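PDB 4DQA: uncharacterized protein from Bacteroides ovatus, which is of unknown function but probably binds carbohydrate, joining an N-terminal domain of the BT_3987-like family to a concanavalin A-like lectin/glucanase domain. Local coordinates for residues Phe264-Ile269 and Leu314-Asp319; Thr179-Glu184 and Val286-Val291; Met187-Gly192 and Tyr224-Thr229; Gly320-Glu325 and Lys330-Arg335. All coordinates share one frame; numbering follows the deposited sequence. Where two conformers were deposited one is given.

Contact 1. Residues Phe264-Ile269 and Leu314-Asp319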
# COMPACT_ATOMS: atom_id res chain seq x y z
N PHE A 264 -5.83 -22.14 -12.55
CA PHE A 264 -5.99 -21.18 -11.48
C PHE A 264 -7.25 -20.36 -11.70
O PHE A 264 -7.50 -19.85 -12.80
CB PHE A 264 -4.75 -20.28 -11.46
CG PHE A 264 -4.59 -19.45 -10.23
CD1 PHE A 264 -5.27 -18.24 -10.08
CD2 PHE A 264 -3.70 -19.82 -9.23
CE1 PHE A 264 -5.12 -17.44 -8.96
CE2 PHE A 264 -3.54 -19.01 -8.10
CZ PHE A 264 -4.24 -17.82 -7.97
N TYR A 265 -8.02 -20.20 -10.64
CA TYR A 265 -9.22 -19.37 -10.66
C TYR A 265 -9.27 -18.43 -9.48
O TYR A 265 -8.76 -18.75 -8.40
CB TYR A 265 -10.49 -20.23 -10.60
CG TYR A 265 -10.92 -20.76 -11.95
CD1 TYR A 265 -11.62 -19.94 -12.82
CD2 TYR A 265 -10.59 -22.04 -12.37
CE1 TYR A 265 -12.02 -20.42 -14.07
CE2 TYR A 265 -10.98 -22.52 -13.63
CZ TYR A 265 -11.68 -21.67 -14.47
OH TYR A 265 -12.06 -22.19 -15.72
N ILE A 266 -9.91 -17.28 -9.70
CA ILE A 266 -10.28 -16.37 -8.63
C ILE A 266 -11.81 -16.33 -8.57
O ILE A 266 -12.48 -16.20 -9.60
CB ILE A 266 -9.74 -14.93 -8.88
CG1 ILE A 266 -8.21 -14.97 -8.89
CG2 ILE A 266 -10.27 -13.96 -7.82
CD1 ILE A 266 -7.58 -13.76 -9.55
N GLY A 267 -12.38 -16.51 -7.39
CA GLY A 267 -13.79 -16.25 -7.16
C GLY A 267 -14.79 -17.35 -7.44
O GLY A 267 -15.88 -17.31 -6.89
N ARG A 268 -14.45 -18.30 -8.31
CA ARG A 268 -15.39 -19.34 -8.75
C ARG A 268 -14.60 -20.30 -9.62
O ARG A 268 -13.81 -19.85 -10.44
CB ARG A 268 -16.53 -18.70 -9.56
CG ARG A 268 -17.45 -19.66 -10.29
CD ARG A 268 -18.44 -18.91 -11.16
NE ARG A 268 -19.24 -19.80 -11.98
CZ ARG A 268 -20.03 -19.41 -12.99
NH1 ARG A 268 -20.10 -18.13 -13.32
NH2 ARG A 268 -20.72 -20.33 -13.66
N ILE A 269 -14.75 -21.61 -9.38
CA ILE A 269 -14.02 -22.63 -10.12
C ILE A 269 -14.93 -22.99 -11.29
O ILE A 269 -15.70 -23.95 -11.26
CB ILE A 269 -13.69 -23.87 -9.28
CG1 ILE A 269 -13.10 -23.45 -7.93
CG2 ILE A 269 -12.67 -24.70 -10.03
CD1 ILE A 269 -13.09 -24.60 -6.91
N LEU A 314 0.91 -11.77 -10.41
CA LEU A 314 -0.46 -11.42 -10.76
C LEU A 314 -0.91 -10.34 -9.81
O LEU A 314 -0.65 -10.42 -8.61
CB LEU A 314 -1.36 -12.63 -10.59
CG LEU A 314 -2.83 -12.36 -10.93
CD1 LEU A 314 -2.94 -12.20 -12.44
CD2 LEU A 314 -3.75 -13.44 -10.40
N TYR A 315 -1.59 -9.32 -10.33
CA TYR A 315 -2.11 -8.23 -9.49
C TYR A 315 -3.38 -7.68 -10.06
O TYR A 315 -3.37 -7.07 -11.12
CB TYR A 315 -1.04 -7.13 -9.43
CG TYR A 315 -1.27 -5.99 -8.44
CD1 TYR A 315 -2.23 -6.05 -7.43
CD2 TYR A 315 -0.49 -4.87 -8.53
CE1 TYR A 315 -2.40 -4.99 -6.53
CE2 TYR A 315 -0.65 -3.81 -7.66
CZ TYR A 315 -1.56 -3.89 -6.64
OH TYR A 315 -1.68 -2.81 -5.80
N TYR A 316 -4.48 -7.85 -9.34
CA TYR A 316 -5.72 -7.18 -9.68
C TYR A 316 -6.11 -6.26 -8.54
O TYR A 316 -6.50 -6.72 -7.46
CB TYR A 316 -6.85 -8.19 -9.91
CG TYR A 316 -6.75 -8.96 -11.21
CD1 TYR A 316 -6.90 -8.31 -12.43
CD2 TYR A 316 -6.46 -10.32 -11.23
CE1 TYR A 316 -6.80 -9.00 -13.62
CE2 TYR A 316 -6.38 -11.03 -12.40
CZ TYR A 316 -6.53 -10.36 -13.62
OH TYR A 316 -6.44 -11.03 -14.81
N LYS A 317 -6.06 -4.96 -8.79
CA LYS A 317 -6.51 -3.99 -7.79
C LYS A 317 -8.02 -4.06 -7.62
O LYS A 317 -8.53 -3.94 -6.50
CB LYS A 317 -6.09 -2.56 -8.19
CG LYS A 317 -4.58 -2.42 -8.25
CD LYS A 317 -4.09 -0.98 -8.52
CE LYS A 317 -4.36 -0.04 -7.34
NZ LYS A 317 -3.63 -0.45 -6.09
N LEU A 318 -8.72 -4.22 -8.73
CA LEU A 318 -10.20 -4.20 -8.79
C LEU A 318 -10.79 -2.88 -8.28
O LEU A 318 -11.79 -2.87 -7.57
CB LEU A 318 -10.82 -5.44 -8.11
CG LEU A 318 -10.27 -6.76 -8.59
CD1 LEU A 318 -10.92 -7.91 -7.84
CD2 LEU A 318 -10.41 -6.96 -10.09
N ASP A 319 -10.15 -1.78 -8.67
CA ASP A 319 -10.60 -0.45 -8.34
C ASP A 319 -11.06 0.33 -9.55
O ASP A 319 -11.31 1.53 -9.45
CB ASP A 319 -9.51 0.32 -7.60
CG ASP A 319 -8.30 0.61 -8.48
OD1 ASP A 319 -8.20 0.01 -9.57
OD2 ASP A 319 -7.43 1.41 -8.05
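Ile266 and Leu314 meet methyl to methyl, tip to tip, between two strands that run nearly parallel. The axes of 264-266 and 314-316 make an angle of 17° and come no closer than 11.6 Å, a spacing too wide for backbone pairing and suited to two layers joined through their side chains.

The side chain of Ile266 starts with its CB directed toward 314-319 and divides in two: CG2 lies anti to the backbone N, while CG1, anti to the carbonyl carbon (chi1 -63°), leads the longer branch across. Neither CG1 nor CG2 comes within 4.2 Å of the opposite segment, so the contact falls to CD1, which the extended second torsion carries to the far end. There Ile266 CD1 lies 3.9 Å from Leu314 CD2 and 4.0 Å from CD2 of the Tyr316 ring. The methyl approaches that ring obliquely, with Tyr316 CE2 hardly farther from it than CD2.

Leu314 CD2 also nears Phe264, at 4.5 Å from CE1, a looser touch; both Leu314 distances hold for one of its two conformers. All four side chains are buried, and the contacts between them are wholly apolar. The one polar end, Tyr316 OH, is hydrogen-bonded to the carbonyl O of Ile329.

Around this cluster, Ile266 also packs on Met283 and Val286 of strand 282-289 and on Phe145 of strand 141-146, while Phe264 makes edge-to-face ring contacts with Phe154 and Tyr165. Strand 264-266 is an outermost strand of a five-stranded antiparallel sheet, bonded to strand 150-152; strand 312-316 pairs with 282-289 in the larger eight-stranded sheet.

Contact 2. Residues Thr179-Glu184 and Val286-Val291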
# COMPACT_ATOMS: atom_id res chain seq x y z
N THR A 179 -14.78 -20.07 -2.70
CA THR A 179 -13.47 -19.96 -3.33
C THR A 179 -12.91 -18.55 -3.22
O THR A 179 -13.58 -17.59 -3.63
CB THR A 179 -13.58 -20.27 -4.83
OG1 THR A 179 -14.06 -21.59 -4.98
CG2 THR A 179 -12.24 -20.17 -5.53
N ILE A 180 -11.68 -18.40 -2.73
CA ILE A 180 -10.97 -17.13 -2.87
C ILE A 180 -10.14 -17.20 -4.13
O ILE A 180 -10.47 -16.57 -5.12
CB ILE A 180 -10.17 -16.76 -1.65
CG1 ILE A 180 -11.11 -16.58 -0.46
CG2 ILE A 180 -9.44 -15.41 -1.89
CD1 ILE A 180 -10.38 -16.47 0.87
N MSE A 181 -9.07 -17.98 -4.13
CA MSE A 181 -8.18 -18.06 -5.28
C MSE A 181 -7.35 -19.35 -5.25
O MSE A 181 -6.98 -19.81 -4.16
CB MSE A 181 -7.25 -16.84 -5.27
CG MSE A 181 -6.59 -16.58 -3.91
SE MSE A 181 -5.84 -14.79 -3.61
CE MSE A 181 -4.51 -14.82 -5.03
N GLY A 182 -6.99 -19.87 -6.42
CA GLY A 182 -6.03 -20.94 -6.51
C GLY A 182 -6.41 -22.01 -7.50
O GLY A 182 -7.31 -21.79 -8.34
N THR A 183 -5.76 -23.16 -7.36
CA THR A 183 -5.89 -24.26 -8.28
C THR A 183 -6.50 -25.43 -7.54
O THR A 183 -5.84 -26.09 -6.74
CB THR A 183 -4.52 -24.59 -8.88
OG1 THR A 183 -4.01 -23.39 -9.47
CG2 THR A 183 -4.63 -25.70 -9.93
N GLU A 184 -7.77 -25.69 -7.80
CA GLU A 184 -8.49 -26.75 -7.10
C GLU A 184 -7.81 -28.10 -7.25
O GLU A 184 -7.38 -28.49 -8.35
CB GLU A 184 -9.95 -26.80 -7.59
CG GLU A 184 -10.77 -28.01 -7.09
CD GLU A 184 -10.92 -28.12 -5.59
OE1 GLU A 184 -10.61 -27.14 -4.88
OE2 GLU A 184 -11.35 -29.20 -5.13
N VAL A 286 -5.87 -8.12 -5.04
CA VAL A 286 -5.63 -9.56 -5.20
C VAL A 286 -4.28 -9.79 -5.86
O VAL A 286 -4.01 -9.24 -6.92
CB VAL A 286 -6.73 -10.17 -6.08
CG1 VAL A 286 -6.47 -11.64 -6.35
CG2 VAL A 286 -8.10 -9.96 -5.47
N ARG A 287 -3.42 -10.57 -5.20
CA ARG A 287 -2.06 -10.77 -5.70
C ARG A 287 -1.59 -12.19 -5.58
O ARG A 287 -1.92 -12.88 -4.63
CB ARG A 287 -1.06 -9.89 -4.96
CG ARG A 287 -1.51 -8.44 -4.81
CD ARG A 287 -0.49 -7.64 -3.99
NE ARG A 287 -1.07 -6.35 -3.61
CZ ARG A 287 -0.88 -5.75 -2.45
NH1 ARG A 287 -0.10 -6.29 -1.53
NH2 ARG A 287 -1.46 -4.58 -2.22
N VAL A 288 -0.73 -12.59 -6.51
CA VAL A 288 0.03 -13.83 -6.37
C VAL A 288 1.49 -13.46 -6.54
O VAL A 288 1.84 -12.74 -7.48
CB VAL A 288 -0.32 -14.85 -7.44
CG1 VAL A 288 0.56 -16.10 -7.28
CG2 VAL A 288 -1.78 -15.26 -7.34
N TRP A 289 2.34 -13.96 -5.64
CA TRP A 289 3.77 -13.72 -5.72
C TRP A 289 4.49 -15.04 -5.85
O TRP A 289 4.05 -16.06 -5.30
CB TRP A 289 4.29 -13.07 -4.43
CG TRP A 289 3.69 -11.77 -4.04
CD1 TRP A 289 2.48 -11.58 -3.42
CD2 TRP A 289 4.29 -10.47 -4.17
NE1 TRP A 289 2.28 -10.24 -3.19
CE2 TRP A 289 3.39 -9.54 -3.63
CE3 TRP A 289 5.49 -10.00 -4.71
CZ2 TRP A 289 3.64 -8.17 -3.61
CZ3 TRP A 289 5.75 -8.64 -4.69
CH2 TRP A 289 4.82 -7.74 -4.15
N SER A 290 5.65 -15.01 -6.51
CA SER A 290 6.52 -16.18 -6.60
C SER A 290 7.60 -16.20 -5.50
O SER A 290 8.68 -16.81 -5.67
CB SER A 290 7.17 -16.20 -7.98
OG SER A 290 7.91 -15.01 -8.20
N VAL A 291 7.32 -15.53 -4.39
CA VAL A 291 8.12 -15.59 -3.18
C VAL A 291 7.19 -15.69 -1.98
O VAL A 291 5.98 -15.39 -2.11
CB VAL A 291 8.98 -14.33 -3.01
CG1 VAL A 291 9.94 -14.21 -4.18
CG2 VAL A 291 8.12 -13.07 -2.87
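A classic beta bulge delivers this contact to the interior of the concanavalin A-like domain: Ile180 and Met181 both face Leu189 on the neighbouring strand, and the chain turns a corner at Met181 and Gly182. Met181, a selenomethionine, sends its side chain from that corner toward strand 282-289, which belongs to the eight-stranded antiparallel sheet. Two conformers of Met181 were deposited, and the geometry here is that of one of them.

In it CG sits between the backbone N and C (chi1 48°). The chain then runs extended through chi2 and bends at chi3 (-62°), so that the terminal methyl CE, rather than the selenium, makes the closest approaches. Val286 and Val288 present methyls to it, while Arg287 between them points away, its guanidinium group forming salt bridges with Glu285 and Glu166. Arg287 O also comes near CE, but that approach rests on the one conformer and is doubtful as a measure of tightness. The side chains of Met181 and Val288 run past one another in opposing senses, and in this conformer Met181 CE sits 4.0 Å from Val286 CG1 and 3.6 Å from Val288 CG2.

Contact 3. Residues Met187-Gly192 and Tyr224-Thr229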
# COMPACT_ATOMS: atom_id res chain seq x y z
N MSE A 187 -3.60 -26.36 -5.00
CA MSE A 187 -3.29 -25.33 -4.01
C MSE A 187 -4.34 -24.23 -4.10
O MSE A 187 -4.25 -23.33 -4.94
CB MSE A 187 -1.89 -24.73 -4.24
CG MSE A 187 -1.44 -23.80 -3.15
SE MSE A 187 -1.08 -24.71 -1.49
CE MSE A 187 0.34 -25.86 -2.12
N ILE A 188 -5.34 -24.29 -3.23
CA ILE A 188 -6.42 -23.33 -3.28
C ILE A 188 -6.69 -22.75 -1.87
O ILE A 188 -6.62 -23.46 -0.87
CB ILE A 188 -7.67 -23.96 -3.94
CG1 ILE A 188 -8.70 -22.88 -4.35
CG2 ILE A 188 -8.31 -24.97 -3.02
CD1 ILE A 188 -9.80 -23.39 -5.27
N LEU A 189 -6.93 -21.45 -1.83
CA LEU A 189 -7.34 -20.76 -0.62
C LEU A 189 -8.83 -20.51 -0.70
O LEU A 189 -9.35 -19.95 -1.69
CB LEU A 189 -6.57 -19.45 -0.47
CG LEU A 189 -6.88 -18.60 0.76
CD1 LEU A 189 -6.40 -19.33 2.00
CD2 LEU A 189 -6.22 -17.23 0.63
N ARG A 190 -9.54 -21.00 0.32
CA ARG A 190 -10.99 -20.90 0.35
C ARG A 190 -11.45 -20.61 1.77
O ARG A 190 -10.66 -20.59 2.71
CB ARG A 190 -11.61 -22.21 -0.14
CG ARG A 190 -11.33 -23.41 0.74
CD ARG A 190 -11.74 -24.72 0.04
NE ARG A 190 -11.55 -25.88 0.90
CZ ARG A 190 -11.53 -27.14 0.45
NH1 ARG A 190 -11.69 -27.39 -0.85
NH2 ARG A 190 -11.34 -28.13 1.29
N ILE A 191 -12.75 -20.36 1.90
CA ILE A 191 -13.37 -20.25 3.22
C ILE A 191 -14.42 -21.33 3.26
O ILE A 191 -15.38 -21.33 2.47
CB ILE A 191 -14.03 -18.89 3.48
CG1 ILE A 191 -13.10 -17.74 3.06
CG2 ILE A 191 -14.37 -18.80 4.95
CD1 ILE A 191 -13.76 -16.38 3.09
N GLY A 192 -14.23 -22.29 4.16
CA GLY A 192 -15.17 -23.36 4.37
C GLY A 192 -15.01 -24.60 3.51
O GLY A 192 -14.60 -24.53 2.36
N TYR A 224 -11.25 -7.85 5.51
CA TYR A 224 -10.09 -8.54 6.05
C TYR A 224 -9.00 -8.59 5.01
O TYR A 224 -9.28 -8.80 3.81
CB TYR A 224 -10.43 -9.98 6.38
CG TYR A 224 -11.39 -10.21 7.51
CD1 TYR A 224 -10.96 -10.25 8.81
CD2 TYR A 224 -12.74 -10.42 7.26
CE1 TYR A 224 -11.84 -10.49 9.85
CE2 TYR A 224 -13.63 -10.66 8.26
CZ TYR A 224 -13.19 -10.70 9.56
OH TYR A 224 -14.10 -10.97 10.57
N HIS A 225 -7.75 -8.47 5.44
CA HIS A 225 -6.65 -8.85 4.57
C HIS A 225 -6.31 -10.31 4.85
O HIS A 225 -6.13 -10.68 6.03
CB HIS A 225 -5.42 -7.98 4.80
CG HIS A 225 -4.34 -8.24 3.82
ND1 HIS A 225 -3.22 -9.00 4.11
CD2 HIS A 225 -4.20 -7.84 2.52
CE1 HIS A 225 -2.46 -9.07 3.03
NE2 HIS A 225 -3.03 -8.38 2.06
N VAL A 226 -6.25 -11.12 3.82
CA VAL A 226 -5.95 -12.54 3.98
C VAL A 226 -4.77 -12.91 3.12
O VAL A 226 -4.60 -12.40 2.02
CB VAL A 226 -7.15 -13.44 3.68
CG1 VAL A 226 -8.36 -13.08 4.58
CG2 VAL A 226 -7.55 -13.40 2.22
N ALA A 227 -3.91 -13.79 3.63
CA ALA A 227 -2.74 -14.24 2.88
C ALA A 227 -2.37 -15.68 3.21
O ALA A 227 -2.56 -16.15 4.34
CB ALA A 227 -1.53 -13.33 3.12
N LEU A 228 -1.87 -16.38 2.20
CA LEU A 228 -1.29 -17.71 2.37
C LEU A 228 0.14 -17.61 1.84
O LEU A 228 0.33 -17.14 0.72
CB LEU A 228 -2.07 -18.70 1.52
CG LEU A 228 -1.40 -20.06 1.29
CD1 LEU A 228 -1.31 -20.87 2.57
CD2 LEU A 228 -2.16 -20.82 0.22
N THR A 229 1.11 -18.07 2.63
CA THR A 229 2.50 -18.09 2.19
C THR A 229 3.05 -19.50 2.32
O THR A 229 2.62 -20.27 3.18
CB THR A 229 3.41 -17.12 2.98
OG1 THR A 229 3.52 -17.54 4.35
CG2 THR A 229 2.89 -15.69 2.91
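Leu189 and Leu228 carry most of this contact, each losing about 65 Å² of surface to the opposite segment. Their CA atoms, 7.4 Å apart, are the nearest pair between 187-192 and 224-229. The strand axes stay 8.9 Å apart at closest and run at 158° to one another, so the two strands are roughly antiparallel yet too distant to pair.

The interactions between the segments are apolar contacts of side chains. Leu189 divides its two methyls between two residues: CD1 approaches Leu228 CB at 4.4 Å, and CD2 approaches Val226 CG2 at the same distance. With CG anti to the backbone N (chi1 -179°), Leu189 reaches forward from its strand and spreads this fork over alternate residues of 224-229. Met187, a selenomethionine, adds a third touch, its SE 4.4 Å from Leu228 CD2. Uniform separations of this size indicate loose van der Waals packing without a short contact. Val226 and Leu228 point toward the opposite segment while Ala227 points away, as the alternation of a strand requires.

Backbone-to-backbone pairing stays with each strand's own neighbours. Ile188 and Arg190 pair with Ala207 and Glu205 of strand 203-208, and strand 223-231 lies between 163-171 and 236-241 in the eight-stranded sheet. One bond crosses from layer to layer, from the carbonyl O of Met187 to Tyr165 OH on strand 163-171.

Sheets joined face to face by interleaved aliphatic side chains, with backbone-to-backbone pairing kept inside each layer, are typical of a beta sandwich, the fold of concanavalin A-like lectin and glucanase domains.

Contact 4. Residues Gly320-Glu325 and Lys330-Arg335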
# COMPACT_ATOMS: atom_id res chain seq x y z
N GLY A 320 -11.18 -0.36 -10.68
CA GLY A 320 -11.56 0.28 -11.94
C GLY A 320 -10.39 0.58 -12.83
O GLY A 320 -10.58 0.95 -14.00
N SER A 321 -9.17 0.48 -12.32
CA SER A 321 -8.01 0.81 -13.14
C SER A 321 -7.58 -0.31 -14.10
O SER A 321 -6.78 -0.04 -15.00
CB SER A 321 -6.83 1.21 -12.26
OG SER A 321 -6.35 0.17 -11.43
N GLU A 322 -8.11 -1.52 -13.96
CA GLU A 322 -7.82 -2.56 -14.94
C GLU A 322 -8.73 -2.48 -16.14
O GLU A 322 -9.92 -2.19 -16.05
CB GLU A 322 -7.92 -3.97 -14.35
CG GLU A 322 -6.73 -4.36 -13.48
CD GLU A 322 -6.91 -4.15 -11.99
OE1 GLU A 322 -8.04 -4.24 -11.48
OE2 GLU A 322 -5.87 -3.92 -11.35
N THR A 323 -8.13 -2.75 -17.28
CA THR A 323 -8.86 -2.87 -18.52
C THR A 323 -9.62 -4.16 -18.59
O THR A 323 -9.04 -5.24 -18.50
CB THR A 323 -7.86 -2.81 -19.68
OG1 THR A 323 -7.28 -1.50 -19.74
CG2 THR A 323 -8.53 -3.13 -21.00
N GLN A 324 -10.93 -4.05 -18.79
CA GLN A 324 -11.80 -5.17 -19.14
C GLN A 324 -12.37 -4.94 -20.52
O GLN A 324 -12.98 -3.90 -20.79
CB GLN A 324 -12.95 -5.30 -18.14
CG GLN A 324 -12.46 -5.68 -16.76
CD GLN A 324 -13.60 -6.04 -15.80
OE1 GLN A 324 -14.31 -7.03 -16.01
NE2 GLN A 324 -13.71 -5.27 -14.72
N GLU A 325 -12.15 -5.91 -21.41
CA GLU A 325 -12.75 -5.89 -22.74
C GLU A 325 -12.70 -7.27 -23.33
O GLU A 325 -11.79 -8.04 -23.05
CB GLU A 325 -12.03 -4.93 -23.65
CG GLU A 325 -12.68 -4.84 -25.07
CD GLU A 325 -14.15 -4.37 -25.02
OE1 GLU A 325 -15.09 -5.21 -24.88
OE2 GLU A 325 -14.33 -3.12 -25.10
N LYS A 330 -7.33 -7.54 -17.83
CA LYS A 330 -5.87 -7.46 -17.88
C LYS A 330 -5.34 -7.02 -16.53
O LYS A 330 -5.77 -6.00 -16.01
CB LYS A 330 -5.45 -6.47 -18.95
CG LYS A 330 -6.08 -6.77 -20.30
CD LYS A 330 -5.63 -5.78 -21.37
CE LYS A 330 -4.13 -5.81 -21.59
NZ LYS A 330 -3.69 -7.03 -22.33
N ASP A 331 -4.41 -7.79 -15.98
CA ASP A 331 -3.92 -7.45 -14.66
C ASP A 331 -2.96 -6.25 -14.71
O ASP A 331 -2.55 -5.78 -15.79
CB ASP A 331 -3.28 -8.66 -13.99
CG ASP A 331 -1.81 -8.74 -14.21
OD1 ASP A 331 -1.38 -8.65 -15.39
OD2 ASP A 331 -1.06 -8.89 -13.20
N ALA A 332 -2.65 -5.76 -13.52
CA ALA A 332 -1.84 -4.55 -13.33
C ALA A 332 -0.37 -4.72 -13.68
O ALA A 332 0.26 -3.75 -14.07
CB ALA A 332 -1.99 -4.06 -11.92
N THR A 333 0.15 -5.94 -13.57
CA THR A 333 1.55 -6.18 -13.97
C THR A 333 1.74 -6.13 -15.48
O THR A 333 2.86 -6.01 -15.97
CB THR A 333 2.11 -7.52 -13.50
OG1 THR A 333 1.47 -8.60 -14.19
CG2 THR A 333 1.99 -7.69 -11.97
N GLY A 334 0.65 -6.26 -16.22
CA GLY A 334 0.77 -6.41 -17.66
C GLY A 334 1.13 -7.81 -18.10
O GLY A 334 1.37 -8.04 -19.29
N ARG A 335 1.20 -8.75 -17.16
CA ARG A 335 1.66 -10.11 -17.49
C ARG A 335 0.52 -11.09 -17.77
O ARG A 335 0.74 -12.08 -18.50
CB ARG A 335 2.52 -10.68 -16.36
CG ARG A 335 3.79 -9.90 -16.16
CD ARG A 335 4.52 -10.33 -14.90
NE ARG A 335 5.00 -11.71 -14.93
CZ ARG A 335 6.11 -12.12 -15.52
NH1 ARG A 335 6.88 -11.26 -16.16
NH2 ARG A 335 6.47 -13.41 -15.48
O HOH W 1 -5.30 -3.42 -16.91
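Glu322 lays its aliphatic part over the backbone of Lys330, with CG 3.2 Å from Lys330 O and CB slightly farther from the same oxygen. The chain bends at chi2 (96°), and its carboxylate passes Ala332, where OE2 is 3.9 Å from CB. That carboxylate is held by two backbone amides: OE2 accepts from Lys317 N and OE1 from Leu318 N.

Thr323 and Lys330 form the nearest backbone pair. Lys330 N donates to Thr323 O over 2.9 Å in an almost straight bond, 174° at the hydrogen. A water returns the link, accepting from Thr323 N and donating to Lys330 O. This pair lies at the open end of the antiparallel hairpin of strands 324-325 and 328-330, at the border of its sheet. Alongside the backbone bond the two side chains point the same way; in one of the two conformers of Lys330, Thr323 CG2 lies 3.9 Å from Lys330 CD, and Lys330 NZ is hydrogen-bonded to Asn337 OD1.

Beyond Lys330 the chain enters a type I turn from Asp331 to Gly334. Thr333 OG1 bonds to the syn side of Asp331 OD2 at 2.7 Å, and in an ST turn Thr333 OG1 accepts from Arg335 N at 3.0 Å.

Overall arrangement
Contacts 1, 2 and 3 are buried and apolar, whereas contact 4 lies at the surface and relies on a backbone bond and a water. Strands 282-289 and 312-316, neighbours in the eight-stranded sheet, serve contacts 2 and 1, whose centres are about 8 Å apart; Tyr316 N lies 2.8 Å from Val286 O. Contact 3 uses strand 223-231 of that sheet and meets contact 2 through the shared bulge and through Ile180 CD1, 3.7 Å from Ile191 CG1. The carboxylate of Glu322 ties contact 4 to contact 1, as does Tyr315 O, 2.8 Å from Ala332 N, but the centre of contact 4 is about 22 Å from that of contact 3.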